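Local atomic coordinates of SaTIE-TED (Staphylococcus aureus, PDB entry 6FX6), a protein that is a thioester domain of a wall-anchored surface protein, whose function is not established but which, like related domains, probably binds host targets covalently. Residues 192-203 against 228-239; 135-143 against 156-164. All coordinates share one frame; numbering follows the deposited sequence.

Contact 1 (192-203 against 228-239); sequences APDNATIHLDRI and PLDSWLTLQVIK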
loop_
_atom_site.group_PDB
_atom_site.type_symbol
_atom_site.label_atom_id
_atom_site.label_comp_id
_atom_site.label_asym_id
_atom_site.label_seq_id
_atom_site.Cartn_x
_atom_site.Cartn_y
_atom_site.Cartn_z
ATOM N N ALA A 192 22.658 17.852 -16.171
ATOM C CA ALA A 192 22.513 17.192 -14.879
ATOM C C ALA A 192 23.129 18.042 -13.778
ATOM O O ALA A 192 24.214 18.598 -13.966
ATOM C CB ALA A 192 23.173 15.825 -14.895
ATOM N N PRO A 193 22.448 18.146 -12.623
ATOM C CA PRO A 193 23.071 18.840 -11.498
ATOM C C PRO A 193 24.271 18.036 -10.976
ATOM O O PRO A 193 24.417 16.854 -11.313
ATOM C CB PRO A 193 21.944 18.919 -10.470
ATOM C CG PRO A 193 21.093 17.735 -10.761
ATOM C CD PRO A 193 21.174 17.507 -12.240
ATOM N N ASP A 194 25.130 18.676 -10.189
ATOM C CA ASP A 194 26.381 18.044 -9.758
ATOM C C ASP A 194 26.119 16.796 -8.909
ATOM O O ASP A 194 26.805 15.783 -9.060
ATOM C CB ASP A 194 27.276 19.045 -9.015
ATOM C CG ASP A 194 27.818 20.146 -9.928
ATOM O OD1 ASP A 194 28.128 19.865 -11.107
ATOM O OD2 ASP A 194 27.947 21.299 -9.458
ATOM N N ASN A 195 25.105 16.870 -8.050
ATOM C CA ASN A 195 24.639 15.720 -7.294
ATOM C C ASN A 195 23.222 15.391 -7.750
ATOM O O ASN A 195 22.271 16.081 -7.385
ATOM C CB ASN A 195 24.714 16.022 -5.798
ATOM C CG ASN A 195 26.138 16.287 -5.344
ATOM O OD1 ASN A 195 26.564 17.439 -5.230
ATOM N ND2 ASN A 195 26.897 15.223 -5.137
ATOM N N ALA A 196 23.101 14.348 -8.573
ATOM C CA ALA A 196 21.835 13.962 -9.195
ATOM C C ALA A 196 21.318 12.651 -8.611
ATOM O O ALA A 196 21.956 11.606 -8.762
ATOM C CB ALA A 196 22.018 13.831 -10.694
ATOM N N THR A 197 20.154 12.710 -7.965
ATOM C CA THR A 197 19.585 11.563 -7.265
ATOM C C THR A 197 18.517 10.865 -8.112
ATOM O O THR A 197 17.560 11.495 -8.560
ATOM C CB THR A 197 19.013 11.991 -5.905
ATOM O OG1 THR A 197 20.081 12.496 -5.098
ATOM C CG2 THR A 197 18.354 10.826 -5.183
ATOM N N ILE A 198 18.714 9.560 -8.316
ATOM C CA ILE A 198 17.768 8.687 -8.999
ATOM C C ILE A 198 16.955 7.924 -7.948
ATOM O O ILE A 198 17.531 7.338 -7.033
ATOM C CB ILE A 198 18.514 7.693 -9.920
ATOM C CG1 ILE A 198 19.246 8.465 -11.027
ATOM C CG2 ILE A 198 17.544 6.680 -10.514
ATOM C CD1 ILE A 198 20.147 7.624 -11.905
ATOM N N HIS A 199 15.630 7.934 -8.086
ATOM C CA HIS A 199 14.729 7.214 -7.178
ATOM C C HIS A 199 14.053 6.071 -7.904
ATOM O O HIS A 199 13.430 6.291 -8.938
ATOM C CB HIS A 199 13.624 8.131 -6.642
ATOM C CG HIS A 199 14.124 9.392 -6.019
ATOM N ND1 HIS A 199 14.388 9.501 -4.671
ATOM C CD2 HIS A 199 14.377 10.611 -6.554
ATOM C CE1 HIS A 199 14.799 10.730 -4.405
ATOM N NE2 HIS A 199 14.801 11.423 -5.530
ATOM N N LEU A 200 14.153 4.869 -7.342
ATOM C CA LEU A 200 13.524 3.665 -7.894
ATOM C C LEU A 200 12.345 3.255 -7.008
ATOM O O LEU A 200 12.522 2.523 -6.040
ATOM C CB LEU A 200 14.551 2.534 -7.978
ATOM C CG LEU A 200 15.887 2.900 -8.620
ATOM C CD1 LEU A 200 16.776 1.662 -8.665
ATOM C CD2 LEU A 200 15.699 3.499 -10.008
ATOM N N ASP A 201 11.146 3.728 -7.362
ATOM C CA ASP A 201 9.959 3.595 -6.511
ATOM C C ASP A 201 9.283 2.233 -6.628
ATOM O O ASP A 201 9.081 1.724 -7.733
ATOM C CB ASP A 201 8.904 4.649 -6.876
ATOM C CG ASP A 201 9.419 6.064 -6.771
ATOM O OD1 ASP A 201 10.266 6.349 -5.900
ATOM O OD2 ASP A 201 8.957 6.899 -7.565
ATOM N N ARG A 202 8.897 1.674 -5.488
ATOM C CA ARG A 202 8.026 0.498 -5.456
ATOM C C ARG A 202 6.545 0.860 -5.630
ATOM O O ARG A 202 5.773 0.048 -6.129
ATOM C CB ARG A 202 8.210 -0.276 -4.151
ATOM C CG ARG A 202 9.537 -1.001 -4.047
ATOM C CD ARG A 202 9.751 -1.531 -2.641
ATOM N NE ARG A 202 10.960 -2.345 -2.542
ATOM C CZ ARG A 202 11.054 -3.647 -2.831
ATOM N NH1 ARG A 202 10.000 -4.355 -3.254
ATOM N NH2 ARG A 202 12.230 -4.258 -2.691
ATOM N N ILE A 203 6.161 2.065 -5.198
ATOM C CA ILE A 203 4.773 2.534 -5.249
ATOM C C ILE A 203 4.695 3.870 -6.001
ATOM O O ILE A 203 5.398 4.819 -5.663
ATOM C CB ILE A 203 4.191 2.701 -3.821
ATOM C CG1 ILE A 203 4.217 1.353 -3.079
ATOM C CG2 ILE A 203 2.769 3.253 -3.878
ATOM C CD1 ILE A 203 3.820 1.423 -1.614
ATOM N N PRO A 228 6.832 6.320 -1.311
ATOM C CA PRO A 228 7.092 5.488 -2.494
ATOM C C PRO A 228 8.020 4.279 -2.262
ATOM O O PRO A 228 8.150 3.446 -3.158
ATOM C CB PRO A 228 7.711 6.470 -3.496
ATOM C CG PRO A 228 8.259 7.575 -2.673
ATOM C CD PRO A 228 7.392 7.676 -1.456
ATOM N N LEU A 229 8.656 4.196 -1.095
ATOM C CA LEU A 229 9.512 3.063 -0.724
ATOM C C LEU A 229 10.621 2.856 -1.757
ATOM O O LEU A 229 10.821 1.748 -2.261
ATOM C CB LEU A 229 8.681 1.785 -0.547
ATOM C CG LEU A 229 7.484 1.867 0.401
ATOM C CD1 LEU A 229 6.750 0.541 0.401
ATOM C CD2 LEU A 229 7.896 2.244 1.815
ATOM N N ASP A 230 11.318 3.944 -2.071
ATOM C CA ASP A 230 12.319 3.938 -3.134
ATOM C C ASP A 230 13.694 3.520 -2.650
ATOM O O ASP A 230 14.119 3.897 -1.563
ATOM C CB ASP A 230 12.412 5.297 -3.842
ATOM C CG ASP A 230 12.837 6.424 -2.928
ATOM O OD1 ASP A 230 12.221 6.575 -1.856
ATOM O OD2 ASP A 230 13.755 7.189 -3.293
ATOM N N SER A 231 14.373 2.721 -3.465
ATOM C CA SER A 231 15.824 2.637 -3.409
ATOM C C SER A 231 16.314 3.855 -4.168
ATOM O O SER A 231 15.750 4.184 -5.208
ATOM C CB SER A 231 16.333 1.355 -4.063
ATOM O OG SER A 231 15.866 0.227 -3.355
ATOM N N TRP A 232 17.330 4.540 -3.643
ATOM C CA TRP A 232 17.901 5.694 -4.324
ATOM C C TRP A 232 19.420 5.699 -4.342
ATOM O O TRP A 232 20.091 5.133 -3.469
ATOM C CB TRP A 232 17.354 7.018 -3.761
ATOM C CG TRP A 232 17.639 7.294 -2.312
ATOM C CD1 TRP A 232 16.801 7.062 -1.260
ATOM C CD2 TRP A 232 18.819 7.896 -1.756
ATOM N NE1 TRP A 232 17.386 7.460 -0.087
ATOM C CE2 TRP A 232 18.626 7.973 -0.358
ATOM C CE3 TRP A 232 20.022 8.363 -2.300
ATOM C CZ2 TRP A 232 19.594 8.507 0.509
ATOM C CZ3 TRP A 232 20.993 8.895 -1.434
ATOM C CH2 TRP A 232 20.765 8.965 -0.045
ATOM N N LEU A 233 19.934 6.382 -5.356
ATOM C CA LEU A 233 21.351 6.444 -5.656
ATOM C C LEU A 233 21.658 7.849 -6.137
ATOM O O LEU A 233 20.963 8.365 -7.027
ATOM C CB LEU A 233 21.655 5.421 -6.748
ATOM C CG LEU A 233 23.041 5.335 -7.391
ATOM C CD1 LEU A 233 23.336 3.902 -7.807
ATOM C CD2 LEU A 233 23.162 6.252 -8.592
ATOM N N THR A 234 22.690 8.466 -5.561
ATOM C CA THR A 234 23.098 9.813 -5.947
ATOM C C THR A 234 24.332 9.740 -6.831
ATOM O O THR A 234 25.353 9.188 -6.427
ATOM C CB THR A 234 23.359 10.696 -4.711
ATOM O OG1 THR A 234 22.144 10.815 -3.962
ATOM C CG2 THR A 234 23.826 12.103 -5.114
ATOM N N LEU A 235 24.231 10.292 -8.038
ATOM C CA LEU A 235 25.370 10.380 -8.948
ATOM C C LEU A 235 26.132 11.672 -8.706
ATOM O O LEU A 235 25.523 12.732 -8.614
ATOM C CB LEU A 235 24.900 10.369 -10.392
ATOM C CG LEU A 235 24.034 9.195 -10.852
ATOM C CD1 LEU A 235 23.450 9.488 -12.227
ATOM C CD2 LEU A 235 24.827 7.901 -10.872
ATOM N N GLN A 236 27.456 11.578 -8.601
ATOM C CA GLN A 236 28.323 12.749 -8.551
ATOM C C GLN A 236 28.796 12.987 -9.985
ATOM O O GLN A 236 29.676 12.280 -10.482
ATOM C CB GLN A 236 29.502 12.516 -7.605
ATOM C CG GLN A 236 29.104 12.285 -6.151
ATOM C CD GLN A 236 30.280 11.918 -5.249
ATOM O OE1 GLN A 236 31.270 11.325 -5.692
ATOM N NE2 GLN A 236 30.168 12.261 -3.968
ATOM N N VAL A 237 28.192 13.971 -10.649
ATOM C CA VAL A 237 28.368 14.153 -12.091
ATOM C C VAL A 237 29.650 14.949 -12.332
ATOM O O VAL A 237 29.747 16.101 -11.917
ATOM C CB VAL A 237 27.154 14.856 -12.741
ATOM C CG1 VAL A 237 27.280 14.854 -14.260
ATOM C CG2 VAL A 237 25.855 14.170 -12.320
ATOM N N ILE A 238 30.619 14.317 -12.995
ATOM C CA ILE A 238 31.937 14.909 -13.248
ATOM C C ILE A 238 31.905 15.623 -14.596
ATOM O O ILE A 238 31.709 14.985 -15.629
ATOM C CB ILE A 238 33.052 13.837 -13.231
ATOM C CG1 ILE A 238 33.148 13.206 -11.837
ATOM C CG2 ILE A 238 34.401 14.442 -13.631
ATOM C CD1 ILE A 238 33.924 11.908 -11.797
ATOM N N LYS A 239 32.115 16.939 -14.572
ATOM C CA LYS A 239 31.960 17.793 -15.757
ATOM C C LYS A 239 33.203 17.787 -16.639
ATOM O O LYS A 239 33.109 17.529 -17.840
ATOM C CB LYS A 239 31.637 19.235 -15.343
ATOM C CG LYS A 239 30.390 19.389 -14.481
ATOM C CD LYS A 239 29.113 19.177 -15.276
ATOM C CE LYS A 239 27.915 19.005 -14.359
ATOM N NZ LYS A 239 26.683 18.686 -15.128
HETATM O O HOH W 1 12.779 -0.067 -2.730
#
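Thr197 and Thr234 are paired on adjacent antiparallel strands, 195-201 and 231-238, the central two of a four-stranded mixed sheet. Ala196 with Leu235, Ile198 with Leu233 and Leu200 with Ser231 are the hydrogen-bonded backbone pairs. The threonines form a non-hydrogen-bonded pair, with a hydrogen bond of 2.9 Å between Thr197 OG1 and Thr234 OG1. Both side chains have OG1 beside the backbone N, with chi1 near -60°, and this turns the two hydroxyls toward each other. The methyl CG2 of Thr197 lies over one face of the His199 ring, offset toward the rim.

At the ring edge, His199 ND1 donates to Asp230 OD2 at 2.8 Å, with the acceptor in the ring plane. OD2 is met on its syn side, but 34° out of the carboxylate plane. A chi1 of 62° sets the Asp230 carboxyl group between its backbone N and carbonyl carbon, alongside the imidazole. Asp201 OD1 is 4.4 Å from Asp230 OD2, but Asp201 also makes a salt bridge to Arg170, which probably eases the repulsion.

The opposite face is mostly apolar, with Ser231 the exception; its OG bonds to Ala139 N. Ile198 CD1 meets Leu235 CD1 at 3.8 Å, and Val186 packs on both side chains. Val237 CG2 lies near the methyl groups of Ala192 and Ala196.

At one end of the pairing, Lys239 NZ donates to Ala192 O at 2.7 Å, although the lysine is poorly ordered. At the other, Ile203 N donates to Pro228 O at 3.2 Å, and Arg202 N does so weakly. The Arg202 side chain crosses that of Leu229 at about a right angle, and its NH2 bonds to Gln137 O, outside both segments. A water accepts from Arg202 NE at 2.9 Å and donates to Leu229 O at 2.7 Å.

Contact 2 (135-143 against 156-164); sequences AEQRASFHK and FVDTNNTLS
Each carboxylate oxygen of Asp158 accepts two hydrogen bonds, and one of the four donors comes from across the contact. Ser140 N reaches Asp158 OD1 at 2.8 Å from one face of the carboxylate plane. Asn160 N reaches the same oxygen from the opposite face. Asp158 OD2 takes Thr162 N, from above the plane, and Thr162 OG1, on the syn side, 23° out of plane, at a notably short 2.5 Å. The three backbone donors alone should fix the rotation of this buried carboxylate and probably favour the charged form. The CG of Asp158 is anti to the backbone N (chi1 175°), which carries the group across to Ala139.

The bond from Asn160 N makes an Asx turn within the type I turn 158-161. A second type I turn, 139-142, packs against it. Ser140 OG accepts from Thr159 N at 3.0 Å. Asn160 ND2 donates to Arg138 O at 2.8 Å, nearly along the C=O axis, but the oxygen lies 34° out of the amide plane.

Phe141 turns an edge to the strand end, with CD2 3.7 Å from Val157 O. Ala139 CB lies over one face of its ring, offset toward the rim. Phe141 CZ also touches Leu163 CD2 obliquely, at 4.3 Å.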
loop_
_atom_site.group_PDB
_atom_site.type_symbol
_atom_site.label_atom_id
_atom_site.label_comp_id
_atom_site.label_asym_id
_atom_site.label_seq_id
_atom_site.Cartn_x
_atom_site.Cartn_y
_atom_site.Cartn_z
ATOM N N ALA A 135 8.660 -5.477 0.323
ATOM C CA ALA A 135 8.698 -4.019 0.122
ATOM C C ALA A 135 9.631 -3.259 1.075
ATOM O O ALA A 135 9.937 -2.099 0.817
ATOM C CB ALA A 135 7.290 -3.432 0.202
ATOM N N GLU A 136 10.047 -3.891 2.176
ATOM C CA GLU A 136 11.081 -3.333 3.061
ATOM C C GLU A 136 12.491 -3.436 2.476
ATOM O O GLU A 136 13.377 -2.681 2.876
ATOM C CB GLU A 136 11.076 -4.032 4.424
ATOM C CG GLU A 136 9.794 -3.868 5.233
ATOM C CD GLU A 136 9.818 -4.621 6.565
ATOM O OE1 GLU A 136 10.810 -5.334 6.857
ATOM O OE2 GLU A 136 8.833 -4.499 7.330
ATOM N N GLN A 137 12.705 -4.367 1.548
ATOM C CA GLN A 137 14.036 -4.606 0.987
ATOM C C GLN A 137 14.439 -3.475 0.048
ATOM O O GLN A 137 13.601 -2.924 -0.670
ATOM C CB GLN A 137 14.103 -5.949 0.251
ATOM C CG GLN A 137 13.713 -7.168 1.083
ATOM C CD GLN A 137 14.485 -7.279 2.392
ATOM O OE1 GLN A 137 15.684 -6.998 2.449
ATOM N NE2 GLN A 137 13.794 -7.687 3.451
ATOM N N ARG A 138 15.726 -3.140 0.073
ATOM C CA ARG A 138 16.289 -2.050 -0.718
ATOM C C ARG A 138 17.457 -2.566 -1.546
ATOM O O ARG A 138 18.099 -3.558 -1.189
ATOM C CB ARG A 138 16.755 -0.917 0.203
ATOM C CG ARG A 138 15.635 -0.261 1.007
ATOM C CD ARG A 138 14.730 0.581 0.117
ATOM N NE ARG A 138 13.633 1.211 0.857
ATOM C CZ ARG A 138 12.467 0.633 1.172
ATOM N NH1 ARG A 138 11.558 1.330 1.843
ATOM N NH2 ARG A 138 12.193 -0.625 0.837
ATOM N N ALA A 139 17.714 -1.891 -2.666
ATOM C CA ALA A 139 18.849 -2.211 -3.533
ATOM C C ALA A 139 20.183 -2.149 -2.791
ATOM O O ALA A 139 20.308 -1.460 -1.778
ATOM C CB ALA A 139 18.876 -1.275 -4.726
ATOM N N SER A 140 21.179 -2.877 -3.291
ATOM C CA SER A 140 22.508 -2.912 -2.659
ATOM C C SER A 140 23.232 -1.561 -2.733
ATOM O O SER A 140 24.091 -1.270 -1.903
ATOM C CB SER A 140 23.374 -3.998 -3.294
ATOM O OG SER A 140 23.558 -3.756 -4.680
ATOM N N PHE A 141 22.881 -0.745 -3.724
ATOM C CA PHE A 141 23.441 0.609 -3.862
ATOM C C PHE A 141 22.591 1.711 -3.199
ATOM O O PHE A 141 22.835 2.894 -3.416
ATOM C CB PHE A 141 23.744 0.929 -5.339
ATOM C CG PHE A 141 22.590 0.685 -6.286
ATOM C CD1 PHE A 141 21.471 1.514 -6.288
ATOM C CD2 PHE A 141 22.634 -0.371 -7.198
ATOM C CE1 PHE A 141 20.418 1.285 -7.165
ATOM C CE2 PHE A 141 21.586 -0.599 -8.078
ATOM C CZ PHE A 141 20.476 0.232 -8.061
ATOM N N HIS A 142 21.619 1.321 -2.375
ATOM C CA HIS A 142 20.725 2.256 -1.681
ATOM C C HIS A 142 21.503 3.234 -0.802
ATOM O O HIS A 142 22.360 2.827 -0.030
ATOM C CB HIS A 142 19.721 1.473 -0.829
ATOM C CG HIS A 142 18.688 2.321 -0.159
ATOM N ND1 HIS A 142 17.953 3.265 -0.837
ATOM C CD2 HIS A 142 18.242 2.341 1.118
ATOM C CE1 HIS A 142 17.101 3.840 -0.005
ATOM N NE2 HIS A 142 17.259 3.299 1.188
ATOM N N LYS A 143 21.197 4.519 -0.960
ATOM C CA LYS A 143 21.863 5.634 -0.263
ATOM C C LYS A 143 23.318 5.925 -0.670
ATOM O O LYS A 143 23.930 6.816 -0.088
ATOM C CB LYS A 143 21.813 5.488 1.269
ATOM C CG LYS A 143 20.455 5.201 1.878
ATOM C CD LYS A 143 20.561 5.281 3.394
ATOM C CE LYS A 143 19.420 4.576 4.101
ATOM N NZ LYS A 143 19.716 4.405 5.553
ATOM N N PHE A 156 25.028 -0.110 -12.910
ATOM C CA PHE A 156 25.089 -0.360 -11.472
ATOM C C PHE A 156 24.256 -1.589 -11.167
ATOM O O PHE A 156 23.056 -1.616 -11.461
ATOM C CB PHE A 156 24.577 0.851 -10.698
ATOM C CG PHE A 156 25.302 2.122 -11.032
ATOM C CD1 PHE A 156 26.561 2.375 -10.504
ATOM C CD2 PHE A 156 24.743 3.051 -11.910
ATOM C CE1 PHE A 156 27.248 3.543 -10.826
ATOM C CE2 PHE A 156 25.421 4.221 -12.235
ATOM C CZ PHE A 156 26.674 4.467 -11.692
ATOM N N VAL A 157 24.906 -2.608 -10.605
ATOM C CA VAL A 157 24.270 -3.887 -10.336
ATOM C C VAL A 157 23.682 -3.873 -8.931
ATOM O O VAL A 157 24.359 -3.513 -7.973
ATOM C CB VAL A 157 25.275 -5.056 -10.460
ATOM C CG1 VAL A 157 24.610 -6.389 -10.124
ATOM C CG2 VAL A 157 25.874 -5.098 -11.863
ATOM N N ASP A 158 22.419 -4.271 -8.823
ATOM C CA ASP A 158 21.774 -4.500 -7.537
ATOM C C ASP A 158 21.985 -5.959 -7.121
ATOM O O ASP A 158 21.261 -6.841 -7.570
ATOM C CB ASP A 158 20.276 -4.180 -7.630
ATOM C CG ASP A 158 19.515 -4.505 -6.348
ATOM O OD1 ASP A 158 20.147 -4.631 -5.279
ATOM O OD2 ASP A 158 18.274 -4.640 -6.417
ATOM N N THR A 159 22.959 -6.199 -6.248
ATOM C CA THR A 159 23.218 -7.544 -5.717
ATOM C C THR A 159 22.149 -8.053 -4.728
ATOM O O THR A 159 22.167 -9.233 -4.383
ATOM C CB THR A 159 24.612 -7.643 -5.052
ATOM O OG1 THR A 159 24.765 -6.611 -4.070
ATOM C CG2 THR A 159 25.712 -7.508 -6.091
ATOM N N ASN A 160 21.237 -7.184 -4.273
ATOM C CA ASN A 160 20.081 -7.609 -3.450
ATOM C C ASN A 160 18.893 -8.185 -4.245
ATOM O O ASN A 160 17.931 -8.651 -3.632
ATOM C CB ASN A 160 19.572 -6.456 -2.557
ATOM C CG ASN A 160 20.279 -6.378 -1.215
ATOM O OD1 ASN A 160 21.408 -6.843 -1.050
ATOM N ND2 ASN A 160 19.609 -5.768 -0.242
ATOM N N ASN A 161 18.937 -8.126 -5.581
ATOM C CA ASN A 161 17.919 -8.752 -6.440
ATOM C C ASN A 161 16.510 -8.165 -6.178
ATOM O O ASN A 161 15.544 -8.899 -5.933
ATOM C CB ASN A 161 17.971 -10.295 -6.271
ATOM C CG ASN A 161 17.103 -11.052 -7.279
ATOM O OD1 ASN A 161 16.942 -10.640 -8.431
ATOM N ND2 ASN A 161 16.542 -12.174 -6.837
ATOM N N THR A 162 16.410 -6.836 -6.223
ATOM C CA THR A 162 15.145 -6.132 -5.954
ATOM C C THR A 162 14.581 -5.312 -7.118
ATOM O O THR A 162 13.471 -4.797 -7.004
ATOM C CB THR A 162 15.279 -5.154 -4.760
ATOM O OG1 THR A 162 16.203 -4.113 -5.094
ATOM C CG2 THR A 162 15.742 -5.879 -3.497
ATOM N N LEU A 163 15.303 -5.190 -8.231
ATOM C CA LEU A 163 14.899 -4.232 -9.272
ATOM C C LEU A 163 13.641 -4.621 -10.055
ATOM O O LEU A 163 12.985 -3.740 -10.608
ATOM C CB LEU A 163 16.065 -3.910 -10.215
ATOM C CG LEU A 163 17.318 -3.313 -9.554
ATOM C CD1 LEU A 163 18.264 -2.753 -10.605
ATOM C CD2 LEU A 163 16.981 -2.232 -8.529
ATOM N N SER A 164 13.278 -5.908 -10.056
ATOM C CA SER A 164 12.008 -6.366 -10.656
ATOM C C SER A 164 10.727 -5.848 -9.965
ATOM O O SER A 164 9.659 -5.903 -10.565
ATOM C CB SER A 164 11.955 -7.901 -10.722
ATOM O OG SER A 164 11.683 -8.465 -9.452
#

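Both segments of contact 2 precede those of contact 1 along the chain, and the two centres are about 13 Å apart. Segment 135-143 joins them. It follows helix 121-134, meets the turn after strand 154-157, and leads into strand 145-149, which lies parallel to strand 231-238 in the sheet of contact 1. Lys143 N bonds to Trp232 O, and Ala139 N to the hydroxyl of Ser231. Phe141 packs on Leu200 and Leu233, and also on Leu184 of the sheet that includes strand 154-157. The loop after helix 121-134 is therefore anchored to both the four-stranded mixed sheet and the three-stranded antiparallel one.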